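Local structure of UDP-N-acetylglucosamine 2-epimerase (Listeria monocytogenes, 3OT5) at residues A170-S175 with T193-G198; H143-L148 with F174-Q179; A44-A49 with F379-I384. The protein probably catalyses the reversible epimerisation at C2 that interconverts UDP-N-acetylglucosamine and UDP-N-acetylmannosamine. One frame throughout, in Å; residues are numbered along the deposited sequence.

Interaction 1 of 3, residues A170-S175 with T193-G198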
loop_
_atom_site.group_PDB
_atom_site.type_symbol
_atom_site.label_atom_id
_atom_site.label_comp_id
_atom_site.label_asym_id
_atom_site.label_seq_id
_atom_site.Cartn_x
_atom_site.Cartn_y
_atom_site.Cartn_z
ATOM N N ALA A 170 -0.654 3.144 21.065
ATOM C CA ALA A 170 -1.992 3.217 20.486
ATOM C C ALA A 170 -3.111 2.806 21.441
ATOM O O ALA A 170 -2.984 1.871 22.245
ATOM C CB ALA A 170 -2.058 2.361 19.214
ATOM N N ASP A 171 -4.222 3.521 21.316
ATOM C CA ASP A 171 -5.419 3.250 22.080
ATOM C C ASP A 171 -6.372 2.440 21.225
ATOM O O ASP A 171 -7.181 1.711 21.736
ATOM C CB ASP A 171 -6.073 4.559 22.465
ATOM C CG ASP A 171 -5.209 5.368 23.372
ATOM O OD1 ASP A 171 -4.869 4.856 24.458
ATOM O OD2 ASP A 171 -4.899 6.512 23.019
ATOM N N ILE A 172 -6.261 2.576 19.910
ATOM C CA ILE A 172 -7.124 1.850 18.998
ATOM C C ILE A 172 -6.294 1.447 17.775
ATOM O O ILE A 172 -5.500 2.227 17.237
ATOM C CB ILE A 172 -8.423 2.663 18.708
ATOM C CG1 ILE A 172 -9.382 1.892 17.808
ATOM C CG2 ILE A 172 -8.098 4.021 18.126
ATOM C CD1 ILE A 172 -10.778 2.533 17.762
ATOM N N HIS A 173 -6.456 0.190 17.381
ATOM C CA HIS A 173 -5.684 -0.387 16.310
ATOM C C HIS A 173 -6.576 -0.802 15.175
ATOM O O HIS A 173 -7.588 -1.485 15.376
ATOM C CB HIS A 173 -4.956 -1.621 16.841
ATOM C CG HIS A 173 -4.200 -1.371 18.103
ATOM N ND1 HIS A 173 -2.851 -1.094 18.124
ATOM C CD2 HIS A 173 -4.612 -1.334 19.391
ATOM C CE1 HIS A 173 -2.459 -0.916 19.373
ATOM N NE2 HIS A 173 -3.512 -1.045 20.163
ATOM N N PHE A 174 -6.189 -0.393 13.981
ATOM C CA PHE A 174 -6.929 -0.717 12.801
ATOM C C PHE A 174 -5.996 -1.636 12.022
ATOM O O PHE A 174 -5.101 -1.191 11.331
ATOM C CB PHE A 174 -7.294 0.570 12.056
ATOM C CG PHE A 174 -7.914 1.623 12.946
ATOM C CD1 PHE A 174 -9.196 1.468 13.438
ATOM C CD2 PHE A 174 -7.203 2.771 13.288
ATOM C CE1 PHE A 174 -9.769 2.426 14.241
ATOM C CE2 PHE A 174 -7.767 3.743 14.084
ATOM C CZ PHE A 174 -9.058 3.568 14.578
ATOM N N SER A 175 -6.180 -2.939 12.204
ATOM C CA SER A 175 -5.340 -3.929 11.551
ATOM C C SER A 175 -5.816 -4.187 10.138
ATOM O O SER A 175 -7.010 -4.145 9.865
ATOM C CB SER A 175 -5.349 -5.238 12.339
ATOM O OG SER A 175 -4.815 -5.045 13.638
ATOM N N THR A 193 -10.013 -3.179 21.600
ATOM C CA THR A 193 -9.386 -2.029 20.950
ATOM C C THR A 193 -8.839 -2.307 19.532
ATOM O O THR A 193 -8.352 -1.387 18.861
ATOM C CB THR A 193 -8.242 -1.486 21.819
ATOM O OG1 THR A 193 -7.186 -2.447 21.883
ATOM C CG2 THR A 193 -8.748 -1.159 23.237
ATOM N N ILE A 194 -8.925 -3.552 19.068
ATOM C CA ILE A 194 -8.402 -3.901 17.741
ATOM C C ILE A 194 -9.514 -4.166 16.739
ATOM O O ILE A 194 -10.468 -4.907 17.022
ATOM C CB ILE A 194 -7.531 -5.169 17.790
ATOM C CG1 ILE A 194 -6.429 -5.050 18.845
ATOM C CG2 ILE A 194 -6.909 -5.430 16.426
ATOM C CD1 ILE A 194 -5.769 -6.383 19.134
ATOM N N PHE A 195 -9.376 -3.592 15.548
ATOM C CA PHE A 195 -10.369 -3.789 14.502
ATOM C C PHE A 195 -9.709 -4.170 13.184
ATOM O O PHE A 195 -8.904 -3.413 12.667
ATOM C CB PHE A 195 -11.190 -2.511 14.294
ATOM C CG PHE A 195 -11.972 -2.087 15.495
ATOM C CD1 PHE A 195 -13.294 -2.490 15.656
ATOM C CD2 PHE A 195 -11.394 -1.294 16.474
ATOM C CE1 PHE A 195 -14.020 -2.105 16.763
ATOM C CE2 PHE A 195 -12.124 -0.901 17.596
ATOM C CZ PHE A 195 -13.434 -1.303 17.735
ATOM N N VAL A 196 -10.043 -5.349 12.655
ATOM C CA VAL A 196 -9.529 -5.774 11.367
ATOM C C VAL A 196 -10.415 -5.009 10.406
ATOM O O VAL A 196 -11.591 -5.303 10.257
ATOM C CB VAL A 196 -9.679 -7.290 11.103
ATOM C CG1 VAL A 196 -9.093 -7.649 9.702
ATOM C CG2 VAL A 196 -8.994 -8.097 12.187
ATOM N N THR A 197 -9.834 -4.021 9.755
ATOM C CA THR A 197 -10.563 -3.157 8.848
ATOM C C THR A 197 -10.225 -3.345 7.380
ATOM O O THR A 197 -10.962 -2.887 6.504
ATOM C CB THR A 197 -10.166 -1.716 9.175
ATOM O OG1 THR A 197 -8.755 -1.573 8.962
ATOM C CG2 THR A 197 -10.489 -1.393 10.634
ATOM N N GLY A 198 -9.127 -4.038 7.109
ATOM C CA GLY A 198 -8.642 -4.181 5.733
ATOM C C GLY A 198 -7.619 -3.064 5.555
ATOM O O GLY A 198 -7.377 -2.277 6.474
HETATM O O HOH W 1 -5.187 -1.073 22.776
#
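H173 and F195 join two parallel strands, 172-175 and 194-196. H173 N donates to T193 O at 2.9 Å, and H173 O accepts from F195 N at 2.8 Å. S175 N then donates to F195 O, but less straight, with an N-H...O angle of 135°. Where the second strand ends, T197 N takes over and donates to S175 O at 2.8 Å. G198 N adds only a weak bond to the same oxygen.

I172 and F195 meet in apolar contact. I172 CD1 lies 3.7 Å from F195 CE2. CG1 of I172 stands opposite its backbone N (chi1 -177°), which carries the chain out to that ring. On the other face of the sheet I194 CG2 touches S175 OG at 3.5 Å. The hydroxyl of S175 is spent on A146 O.

Near the strand starts, a water bridges H173 NE2 and T193 OG1. It lies in the plane of the imidazole, at its edge, and donates to T193 OG1 at 2.6 Å. That hydroxyl also bonds D190 O.

Helix 178-186 links the strands, making a beta-alpha-beta unit at the edge of the Rossmann-like sheet. Four backbone hydrogen bonds, one of them bent, cross this buried contact. The amides and carbonyls named satisfy one another inside the sheet, while I172 and F195 add apolar packing.

Interaction 2 of 3, residues H143-L148 with F174-Q179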
loop_
_atom_site.group_PDB
_atom_site.type_symbol
_atom_site.label_atom_id
_atom_site.label_comp_id
_atom_site.label_asym_id
_atom_site.label_seq_id
_atom_site.Cartn_x
_atom_site.Cartn_y
_atom_site.Cartn_z
ATOM N N HIS A 143 -4.067 3.886 15.386
ATOM C CA HIS A 143 -3.002 3.384 14.514
ATOM C C HIS A 143 -3.585 2.685 13.296
ATOM O O HIS A 143 -4.175 1.602 13.400
ATOM C CB HIS A 143 -2.092 2.496 15.360
ATOM C CG HIS A 143 -0.825 2.071 14.689
ATOM N ND1 HIS A 143 -0.155 0.921 15.041
ATOM C CD2 HIS A 143 -0.138 2.605 13.653
ATOM C CE1 HIS A 143 0.925 0.799 14.294
ATOM N NE2 HIS A 143 0.952 1.802 13.437
ATOM N N VAL A 144 -3.447 3.342 12.139
ATOM C CA VAL A 144 -3.952 2.818 10.878
ATOM C C VAL A 144 -2.897 1.868 10.356
ATOM O O VAL A 144 -1.739 2.228 10.315
ATOM C CB VAL A 144 -4.220 3.935 9.863
ATOM C CG1 VAL A 144 -4.735 3.349 8.567
ATOM C CG2 VAL A 144 -5.230 4.943 10.440
ATOM N N GLU A 145 -3.318 0.669 9.922
ATOM C CA GLU A 145 -2.408 -0.387 9.472
ATOM C C GLU A 145 -1.587 -0.823 10.689
ATOM O O GLU A 145 -0.349 -0.736 10.715
ATOM C CB GLU A 145 -1.521 0.028 8.288
ATOM C CG GLU A 145 -0.604 -1.100 7.829
ATOM C CD GLU A 145 0.258 -0.746 6.631
ATOM O OE1 GLU A 145 1.469 -0.526 6.854
ATOM O OE2 GLU A 145 -0.266 -0.648 5.489
ATOM N N ALA A 146 -2.314 -1.326 11.685
ATOM C CA ALA A 146 -1.748 -1.744 12.950
ATOM C C ALA A 146 -1.437 -3.210 13.066
ATOM O O ALA A 146 -2.217 -4.066 12.626
ATOM C CB ALA A 146 -2.727 -1.361 14.091
ATOM N N GLY A 147 -0.290 -3.507 13.661
ATOM C CA GLY A 147 0.062 -4.886 13.931
ATOM C C GLY A 147 0.906 -5.741 13.024
ATOM O O GLY A 147 1.047 -6.928 13.308
ATOM N N LEU A 148 1.479 -5.196 11.950
ATOM C CA LEU A 148 2.348 -6.028 11.105
ATOM C C LEU A 148 3.615 -6.309 11.925
ATOM O O LEU A 148 4.072 -5.449 12.694
ATOM C CB LEU A 148 2.683 -5.358 9.766
ATOM C CG LEU A 148 1.491 -5.063 8.851
ATOM C CD1 LEU A 148 1.944 -4.270 7.647
ATOM C CD2 LEU A 148 0.781 -6.384 8.435
ATOM N N PHE A 174 -6.189 -0.393 13.981
ATOM C CA PHE A 174 -6.929 -0.717 12.801
ATOM C C PHE A 174 -5.996 -1.636 12.022
ATOM O O PHE A 174 -5.101 -1.191 11.331
ATOM C CB PHE A 174 -7.294 0.570 12.056
ATOM C CG PHE A 174 -7.914 1.623 12.946
ATOM C CD1 PHE A 174 -9.196 1.468 13.438
ATOM C CD2 PHE A 174 -7.203 2.771 13.288
ATOM C CE1 PHE A 174 -9.769 2.426 14.241
ATOM C CE2 PHE A 174 -7.767 3.743 14.084
ATOM C CZ PHE A 174 -9.058 3.568 14.578
ATOM N N SER A 175 -6.180 -2.939 12.204
ATOM C CA SER A 175 -5.340 -3.929 11.551
ATOM C C SER A 175 -5.816 -4.187 10.138
ATOM O O SER A 175 -7.010 -4.145 9.865
ATOM C CB SER A 175 -5.349 -5.238 12.339
ATOM O OG SER A 175 -4.815 -5.045 13.638
ATOM N N PRO A 176 -4.880 -4.436 9.229
ATOM C CA PRO A 176 -5.310 -4.689 7.881
ATOM C C PRO A 176 -5.767 -6.127 7.713
ATOM O O PRO A 176 -6.575 -6.403 6.834
ATOM C CB PRO A 176 -4.048 -4.429 7.062
ATOM C CG PRO A 176 -2.955 -4.831 7.964
ATOM C CD PRO A 176 -3.412 -4.436 9.346
ATOM N N THR A 177 -5.287 -7.024 8.567
ATOM C CA THR A 177 -5.634 -8.434 8.451
ATOM C C THR A 177 -5.850 -9.111 9.790
ATOM O O THR A 177 -5.521 -8.562 10.854
ATOM C CB THR A 177 -4.508 -9.214 7.747
ATOM O OG1 THR A 177 -3.310 -9.125 8.529
ATOM C CG2 THR A 177 -4.242 -8.649 6.352
ATOM N N LYS A 178 -6.397 -10.322 9.717
ATOM C CA LYS A 178 -6.654 -11.113 10.895
ATOM C C LYS A 178 -5.316 -11.373 11.588
ATOM O O LYS A 178 -5.226 -11.291 12.821
ATOM C CB LYS A 178 -7.357 -12.428 10.529
ATOM C CG LYS A 178 -7.775 -13.264 11.749
ATOM C CD LYS A 178 -8.463 -14.571 11.349
ATOM C CE LYS A 178 -8.851 -15.406 12.579
ATOM N NZ LYS A 178 -9.568 -16.690 12.223
ATOM N N GLN A 179 -4.286 -11.656 10.780
ATOM C CA GLN A 179 -2.931 -11.928 11.273
ATOM C C GLN A 179 -2.392 -10.785 12.098
ATOM O O GLN A 179 -1.847 -10.999 13.161
ATOM C CB GLN A 179 -1.979 -12.159 10.101
ATOM C CG GLN A 179 -0.513 -12.473 10.481
ATOM C CD GLN A 179 -0.366 -13.737 11.319
ATOM O OE1 GLN A 179 -0.669 -13.749 12.515
ATOM N NE2 GLN A 179 0.167 -14.791 10.705
#
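F174 and A146 are bound through the backbone. F174 N donates to H143 O at 2.9 Å. This belongs to the parallel pairing of V144 with F174. A146 N donates to F174 O at 2.8 Å. Its nitrogen sits above the carbonyl plane of F174, 46° out of it. The strand ends at V144, and the next residue, E145, has positive phi (65°).

One side-chain hydrogen bond adds to these. S175 OG donates to A146 O at 3.0 Å, again from above the carbonyl plane. S175 CA makes a CA-H...O contact with that oxygen. P176 CD approaches A146 O at 3.5 Å. S175 and P176 therefore both contact the A146 carbonyl oxygen.

The apolar contacts are few. V144 CG2 lies 4.1 Å from F174 CD2, the two side chains meeting at a slant. The F174 ring turns an edge to the backbone, with V144 N near its plane. With CG set beside the backbone N (chi1 -49°), the ring comes back beside the H143 carbonyl, and F174 CD2 lies 3.2 Å from H143 O. Farther along, L148 CD2 touches P176 CG at 4.1 Å.

Outer partners anchor both sides. H143 NE2 bonds G122 O, and E145 OE2 forms a salt bridge with K42. T177 OG1 caps A180 N at the start of helix 178-186. Strand 140-144 lies between strands 117-121 and 172-175 in the parallel sheet. Helix 380-392 covers V144 and F174, while A146 and S175 touch L184 of helix 178-186.

Interaction 3 of 3, residues A44-A49 with F379-I384; sequences APLVLA and FAANRI
The axes of helix segments 44-49 and 380-384 pass 8.7 Å apart and cross at -55°, with the CA atoms of L46 and A381 only 4.7 Å from each other.

Small side chains permit this approach. A381 points at the first helix, and its CB lies 3.9 Å from A49 CB. The same methyl rests 3.7 Å from P45 O, an oxygen that already accepts the helical bond from A49 N. A381 is therefore set against the backbone of the turn as well as against its side chains.

L46 makes the larger apolar contact. Its CG is turned opposite the backbone N (chi1 -166°), and the end of the side chain swings toward helix 380-384. L46 CD1 meets I384 CG2 at 3.5 Å, tighter than usual for two carbons. The two side chains cross at about a right angle. CD2 of L46 also touches I384, less closely, and CD1 reaches the methyl of A381. N382 stands at the margin, its ND2 4.5 Å from A49 CB.

Outside the pair, D203 of helix 200-208 accepts from the backbone N atoms of A380 and A381, at the first turn of helix 380-392. P45 packs on the same aspartate. L46 and I384 both rest on V144 of strand 140-144, so the helices are joined over the sheet.

The contact consists mainly of aliphatic groups, with one tight carbon pair. No polar bond links the two segments. They meet through nonpolar burial, while D203 separately binds the start of helix 380-392.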
loop_
_atom_site.group_PDB
_atom_site.type_symbol
_atom_site.label_atom_id
_atom_site.label_comp_id
_atom_site.label_asym_id
_atom_site.label_seq_id
_atom_site.Cartn_x
_atom_site.Cartn_y
_atom_site.Cartn_z
ATOM N N ALA A 44 -5.294 9.345 2.749
ATOM C CA ALA A 44 -6.262 10.181 2.014
ATOM C C ALA A 44 -7.701 9.637 2.063
ATOM O O ALA A 44 -8.615 10.380 2.403
ATOM C CB ALA A 44 -5.825 10.369 0.565
ATOM N N PRO A 45 -7.904 8.336 1.748
ATOM C CA PRO A 45 -9.248 7.767 1.765
ATOM C C PRO A 45 -9.937 7.932 3.111
ATOM O O PRO A 45 -11.143 8.152 3.178
ATOM C CB PRO A 45 -9.006 6.275 1.483
ATOM C CG PRO A 45 -7.725 6.202 0.862
ATOM C CD PRO A 45 -6.904 7.305 1.465
ATOM N N LEU A 46 -9.158 7.803 4.172
ATOM C CA LEU A 46 -9.655 7.944 5.524
ATOM C C LEU A 46 -10.058 9.406 5.727
ATOM O O LEU A 46 -11.124 9.705 6.291
ATOM C CB LEU A 46 -8.567 7.503 6.501
ATOM C CG LEU A 46 -8.891 7.231 7.967
ATOM C CD1 LEU A 46 -10.043 6.237 8.093
ATOM C CD2 LEU A 46 -7.629 6.699 8.656
ATOM N N VAL A 47 -9.233 10.325 5.239
ATOM C CA VAL A 47 -9.552 11.741 5.354
ATOM C C VAL A 47 -10.850 12.014 4.578
ATOM O O VAL A 47 -11.737 12.711 5.085
ATOM C CB VAL A 47 -8.412 12.642 4.865
ATOM C CG1 VAL A 47 -8.849 14.102 4.859
ATOM C CG2 VAL A 47 -7.184 12.441 5.742
ATOM N N LEU A 48 -10.963 11.467 3.366
ATOM C CA LEU A 48 -12.191 11.623 2.580
ATOM C C LEU A 48 -13.399 11.145 3.366
ATOM O O LEU A 48 -14.405 11.847 3.428
ATOM C CB LEU A 48 -12.154 10.854 1.256
ATOM C CG LEU A 48 -11.285 11.360 0.118
ATOM C CD1 LEU A 48 -11.529 10.501 -1.131
ATOM C CD2 LEU A 48 -11.601 12.816 -0.162
ATOM N N ALA A 49 -13.305 9.943 3.936
ATOM C CA ALA A 49 -14.394 9.368 4.734
ATOM C C ALA A 49 -14.825 10.316 5.869
ATOM O O ALA A 49 -16.022 10.482 6.135
ATOM C CB ALA A 49 -13.987 8.030 5.297
ATOM N N PHE A 379 -13.214 -0.617 1.718
ATOM C CA PHE A 379 -14.019 0.120 2.669
ATOM C C PHE A 379 -13.399 0.111 4.044
ATOM O O PHE A 379 -14.094 0.209 5.041
ATOM C CB PHE A 379 -15.461 -0.410 2.696
ATOM C CG PHE A 379 -16.184 -0.226 1.401
ATOM C CD1 PHE A 379 -16.779 0.986 1.092
ATOM C CD2 PHE A 379 -16.276 -1.262 0.488
ATOM C CE1 PHE A 379 -17.443 1.165 -0.109
ATOM C CE2 PHE A 379 -16.945 -1.095 -0.709
ATOM C CZ PHE A 379 -17.528 0.121 -1.010
ATOM N N ALA A 380 -12.077 0.023 4.094
ATOM C CA ALA A 380 -11.370 0.036 5.366
ATOM C C ALA A 380 -11.613 1.366 6.079
ATOM O O ALA A 380 -11.768 1.395 7.291
ATOM C CB ALA A 380 -9.888 -0.193 5.150
ATOM N N ALA A 381 -11.676 2.453 5.317
ATOM C CA ALA A 381 -11.897 3.784 5.876
ATOM C C ALA A 381 -13.214 3.868 6.650
ATOM O O ALA A 381 -13.266 4.410 7.747
ATOM C CB ALA A 381 -11.863 4.844 4.766
ATOM N N ASN A 382 -14.270 3.308 6.070
ATOM C CA ASN A 382 -15.589 3.323 6.683
ATOM C C ASN A 382 -15.582 2.558 7.989
ATOM O O ASN A 382 -16.153 3.012 8.978
ATOM C CB ASN A 382 -16.612 2.757 5.707
ATOM C CG ASN A 382 -16.681 3.559 4.438
ATOM O OD1 ASN A 382 -16.344 3.062 3.369
ATOM N ND2 ASN A 382 -17.011 4.843 4.562
ATOM N N ARG A 383 -14.930 1.401 7.997
ATOM C CA ARG A 383 -14.815 0.609 9.220
ATOM C C ARG A 383 -13.981 1.378 10.249
ATOM O O ARG A 383 -14.296 1.383 11.426
ATOM C CB ARG A 383 -14.194 -0.761 8.940
ATOM C CG ARG A 383 -15.055 -1.661 8.015
ATOM C CD ARG A 383 -14.477 -3.059 7.883
ATOM N NE ARG A 383 -15.254 -3.859 6.937
ATOM C CZ ARG A 383 -15.024 -3.917 5.627
ATOM N NH1 ARG A 383 -14.025 -3.245 5.082
ATOM N NH2 ARG A 383 -15.786 -4.661 4.861
ATOM N N ILE A 384 -12.926 2.047 9.803
ATOM C CA ILE A 384 -12.101 2.816 10.739
ATOM C C ILE A 384 -12.962 3.904 11.404
ATOM O O ILE A 384 -12.974 4.015 12.626
ATOM C CB ILE A 384 -10.842 3.412 10.065
ATOM C CG1 ILE A 384 -9.881 2.296 9.657
ATOM C CG2 ILE A 384 -10.097 4.389 11.014
ATOM C CD1 ILE A 384 -8.666 2.787 8.849
#

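Interactions 1 and 2 are successive steps across one parallel sheet. They share F174 and S175, and their centres lie about 6 Å apart. Strand 172-175 is the middle member, bonded to 140-144 on one flank and 194-196 on the other. Interaction 3 packs on the face of this sheet that carries V144 and F174, its centre about 13 Å from that of interaction 1 and 14 Å from that of interaction 2. V144 CG2 meets L46 CD2 at 3.5 Å, and F174 CE1 meets I384 CG2 at 3.8 Å. Helix 380-392, from late in the chain, thereby packs on strands 140-144 and 172-175. A PEG, probably from crystallisation, lies about 4 Å from the N382 side chain.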